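Local coordinates for protein probable nitrite reductase [nad(p)h] small subunit NIRD (PDB 4AIV) that probably serves as the small, Rieske-like subunit that associates with NirB and is required for the activity of the NADH-dependent nitrite reductase, at residues Gly43-Ser55 against Asp93-Val105. Sequence-based numbering, arbitrary orientation.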
# COMPACT_ATOMS: atom_id res chain seq x y z
N GLY A 43 8.35 4.77 -10.29
CA GLY A 43 9.32 3.94 -9.60
C GLY A 43 9.06 3.74 -8.11
O GLY A 43 9.62 2.84 -7.49
N SER A 44 8.21 4.59 -7.53
CA SER A 44 7.95 4.54 -6.09
C SER A 44 7.20 3.27 -5.68
O SER A 44 6.43 2.70 -6.48
CB SER A 44 7.16 5.77 -5.64
OG SER A 44 5.84 5.77 -6.18
N VAL A 45 7.43 2.83 -4.45
CA VAL A 45 6.63 1.77 -3.85
C VAL A 45 5.83 2.36 -2.71
O VAL A 45 6.30 3.26 -2.01
CB VAL A 45 7.49 0.56 -3.36
CG1 VAL A 45 8.16 -0.13 -4.55
CG2 VAL A 45 8.53 0.99 -2.33
N HIS A 46 4.60 1.88 -2.55
CA HIS A 46 3.71 2.38 -1.50
C HIS A 46 3.00 1.21 -0.82
O HIS A 46 2.55 0.28 -1.50
CB HIS A 46 2.69 3.36 -2.08
CG HIS A 46 3.32 4.59 -2.67
ND1 HIS A 46 3.59 5.72 -1.94
CD2 HIS A 46 3.77 4.83 -3.93
CE1 HIS A 46 4.17 6.61 -2.71
NE2 HIS A 46 4.29 6.10 -3.93
N ALA A 47 2.91 1.27 0.50
CA ALA A 47 2.26 0.20 1.26
C ALA A 47 1.14 0.77 2.11
O ALA A 47 1.36 1.67 2.94
CB ALA A 47 3.28 -0.53 2.13
N VAL A 48 -0.08 0.25 1.90
CA VAL A 48 -1.23 0.66 2.69
C VAL A 48 -1.93 -0.58 3.27
O VAL A 48 -1.63 -1.72 2.87
CB VAL A 48 -2.24 1.52 1.87
CG1 VAL A 48 -1.59 2.83 1.41
CG2 VAL A 48 -2.80 0.74 0.68
N GLY A 49 -2.83 -0.37 4.21
CA GLY A 49 -3.61 -1.47 4.77
C GLY A 49 -4.26 -2.32 3.69
O GLY A 49 -4.81 -1.79 2.73
N ASN A 50 -4.20 -3.63 3.84
CA ASN A 50 -4.79 -4.54 2.85
C ASN A 50 -6.30 -4.73 3.05
O ASN A 50 -7.00 -5.28 2.17
CB ASN A 50 -4.08 -5.89 2.87
CG ASN A 50 -4.31 -6.69 1.61
OD1 ASN A 50 -4.36 -6.14 0.50
ND2 ASN A 50 -4.47 -8.01 1.76
N VAL A 51 -6.81 -4.29 4.19
CA VAL A 51 -8.22 -4.49 4.51
C VAL A 51 -9.06 -3.26 4.15
O VAL A 51 -8.81 -2.15 4.62
CB VAL A 51 -8.42 -4.85 6.00
CG1 VAL A 51 -9.90 -5.06 6.29
CG2 VAL A 51 -7.61 -6.09 6.35
N ASP A 52 -10.05 -3.48 3.28
CA ASP A 52 -11.02 -2.44 2.95
C ASP A 52 -11.71 -2.01 4.23
O ASP A 52 -12.30 -2.84 4.92
CB ASP A 52 -12.05 -2.96 1.93
CG ASP A 52 -13.09 -1.91 1.52
OD1 ASP A 52 -13.71 -1.27 2.41
OD2 ASP A 52 -13.31 -1.73 0.31
N PRO A 53 -11.62 -0.71 4.57
CA PRO A 53 -12.13 -0.24 5.86
C PRO A 53 -13.65 -0.12 5.89
O PRO A 53 -14.21 0.18 6.95
CB PRO A 53 -11.49 1.14 6.00
CG PRO A 53 -11.35 1.61 4.61
CD PRO A 53 -11.01 0.38 3.79
N PHE A 54 -14.32 -0.34 4.76
CA PHE A 54 -15.78 -0.33 4.74
C PHE A 54 -16.31 -1.76 4.91
O PHE A 54 -17.19 -2.01 5.74
CB PHE A 54 -16.32 0.33 3.47
CG PHE A 54 -16.04 1.82 3.37
CD1 PHE A 54 -16.91 2.74 3.91
CD2 PHE A 54 -14.89 2.29 2.72
CE1 PHE A 54 -16.66 4.11 3.82
CE2 PHE A 54 -14.63 3.66 2.63
CZ PHE A 54 -15.52 4.57 3.18
N SER A 55 -15.76 -2.69 4.13
CA SER A 55 -16.27 -4.07 4.10
C SER A 55 -15.51 -5.04 5.00
O SER A 55 -16.02 -6.09 5.36
CB SER A 55 -16.24 -4.60 2.66
OG SER A 55 -14.90 -4.84 2.25
N ASP A 93 -14.28 9.93 1.11
CA ASP A 93 -14.90 10.12 2.42
C ASP A 93 -13.79 10.40 3.43
O ASP A 93 -13.15 9.47 3.93
CB ASP A 93 -15.69 8.87 2.84
CG ASP A 93 -16.51 9.08 4.11
OD1 ASP A 93 -16.25 10.04 4.87
OD2 ASP A 93 -17.43 8.27 4.36
N PRO A 94 -13.58 11.69 3.74
CA PRO A 94 -12.51 12.19 4.60
C PRO A 94 -12.47 11.54 5.99
O PRO A 94 -11.41 11.54 6.62
CB PRO A 94 -12.82 13.68 4.72
CG PRO A 94 -13.57 14.01 3.47
CD PRO A 94 -14.41 12.79 3.19
N ARG A 95 -13.59 10.97 6.43
CA ARG A 95 -13.68 10.37 7.76
C ARG A 95 -13.09 8.96 7.83
O ARG A 95 -12.99 8.38 8.92
CB ARG A 95 -15.15 10.30 8.19
CG ARG A 95 -15.92 11.59 7.97
CD ARG A 95 -17.40 11.32 8.09
NE ARG A 95 -17.90 10.44 7.03
CZ ARG A 95 -19.18 10.14 6.86
NH1 ARG A 95 -20.09 10.66 7.68
NH2 ARG A 95 -19.57 9.33 5.88
N VAL A 96 -12.74 8.41 6.68
CA VAL A 96 -12.28 7.03 6.60
C VAL A 96 -10.86 7.00 6.04
O VAL A 96 -10.47 7.90 5.29
CB VAL A 96 -13.24 6.19 5.71
CG1 VAL A 96 -12.76 4.74 5.57
CG2 VAL A 96 -14.66 6.23 6.28
N SER A 97 -10.07 6.00 6.43
CA SER A 97 -8.73 5.82 5.88
C SER A 97 -8.25 4.38 6.07
O SER A 97 -8.86 3.61 6.82
CB SER A 97 -7.75 6.82 6.51
OG SER A 97 -7.59 6.56 7.90
N VAL A 98 -7.19 4.02 5.36
CA VAL A 98 -6.42 2.83 5.69
C VAL A 98 -5.08 3.29 6.22
O VAL A 98 -4.65 4.41 5.93
CB VAL A 98 -6.18 1.92 4.45
CG1 VAL A 98 -7.46 1.23 4.05
CG2 VAL A 98 -5.57 2.73 3.29
N PRO A 99 -4.41 2.43 7.01
CA PRO A 99 -3.06 2.78 7.48
C PRO A 99 -2.08 2.84 6.32
O PRO A 99 -2.27 2.16 5.30
CB PRO A 99 -2.69 1.62 8.41
CG PRO A 99 -3.57 0.48 7.98
CD PRO A 99 -4.87 1.15 7.58
N VAL A 100 -1.04 3.65 6.48
CA VAL A 100 0.03 3.71 5.50
C VAL A 100 1.30 3.25 6.21
O VAL A 100 1.48 3.51 7.40
CB VAL A 100 0.19 5.14 4.89
CG1 VAL A 100 0.43 6.19 5.99
CG2 VAL A 100 1.32 5.18 3.86
N TYR A 101 2.14 2.52 5.49
CA TYR A 101 3.34 1.94 6.08
C TYR A 101 4.55 2.45 5.30
O TYR A 101 4.50 2.52 4.07
CB TYR A 101 3.30 0.40 6.03
CG TYR A 101 2.16 -0.20 6.81
CD1 TYR A 101 0.88 -0.28 6.26
CD2 TYR A 101 2.35 -0.68 8.10
CE1 TYR A 101 -0.18 -0.84 6.97
CE2 TYR A 101 1.29 -1.23 8.83
CZ TYR A 101 0.04 -1.30 8.26
OH TYR A 101 -1.00 -1.85 8.99
N PRO A 102 5.63 2.81 6.01
CA PRO A 102 6.85 3.18 5.29
C PRO A 102 7.28 2.06 4.35
O PRO A 102 7.22 0.87 4.70
CB PRO A 102 7.89 3.37 6.40
CG PRO A 102 7.06 3.68 7.64
CD PRO A 102 5.79 2.87 7.48
N ALA A 103 7.67 2.43 3.14
CA ALA A 103 8.08 1.46 2.14
C ALA A 103 9.29 2.02 1.40
O ALA A 103 9.32 3.19 1.03
CB ALA A 103 6.94 1.17 1.18
N ARG A 104 10.29 1.18 1.20
CA ARG A 104 11.52 1.64 0.56
C ARG A 104 12.06 0.60 -0.41
O ARG A 104 11.69 -0.58 -0.37
CB ARG A 104 12.58 1.97 1.63
CG ARG A 104 13.09 0.76 2.40
CD ARG A 104 14.17 1.17 3.39
NE ARG A 104 14.73 0.03 4.11
CZ ARG A 104 15.53 0.14 5.17
NH1 ARG A 104 15.86 1.35 5.62
NH2 ARG A 104 15.99 -0.95 5.78
N VAL A 105 12.93 1.07 -1.30
CA VAL A 105 13.72 0.18 -2.14
C VAL A 105 15.19 0.40 -1.77
O VAL A 105 15.70 1.51 -1.91
CB VAL A 105 13.48 0.44 -3.65
CG1 VAL A 105 14.13 -0.64 -4.50
CG2 VAL A 105 11.99 0.53 -3.94
O HOH W 1 6.59 4.55 0.49
O HOH W 2 4.28 3.65 1.80
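Strand 45-49 and the broken strand 100-105 run antiparallel in the larger sheet of this Rieske-like domain, the N-to-C directions of 45-49 and 103-105 differing by 154°; Tyr101 N donates to Ala47 O (2.8 Å), and Gly49 N to Pro99 O. Val48 and Val100 form the non-hydrogen-bonded pair between these bonds. Proline, which has no N-H to give, suits position 99, whose part in this pairing is to offer its carbonyl. Beyond Tyr101 the strands part, and water takes over: one molecule accepts from Ala47 N and donates to Tyr101 O, another donates to Val45 O and Ala103 O. The small methyls of Ala47 and Ala103 meet there (CB to CB 4.1 Å), while Val45 CG2 reaches Ala103 CB and Val105 CG2. Tyr101 has CG anti to its carbonyl carbon (chi1 -62°), which lays the ring along strand 45-49 with its edge turned to Ala47 O and Gly49 N; CE1 lies 3.9 Å from Gly49 N. Gly49 suits this place because a CB would run into Pro99 CD. Past the strands, apolar groups keep the segments in touch. Val98 divides its branches, CG2 packing on Val48 CB and CG1 on Pro53 CD, and Phe83 of strand 82-84 touches Val98, Pro53 and Phe54. Asp52 OD1 accepts from Phe54 N, an Asx turn, and from Ser55 N, which shapes the backbone carrying Phe54. With CG1 anti to its backbone N (chi1 178°), Val96 sets both methyls on the same side of that ring, near its far end: CG1 3.6 Å from Phe54 CE2, and CG2 3.6 Å from Phe54 CZ.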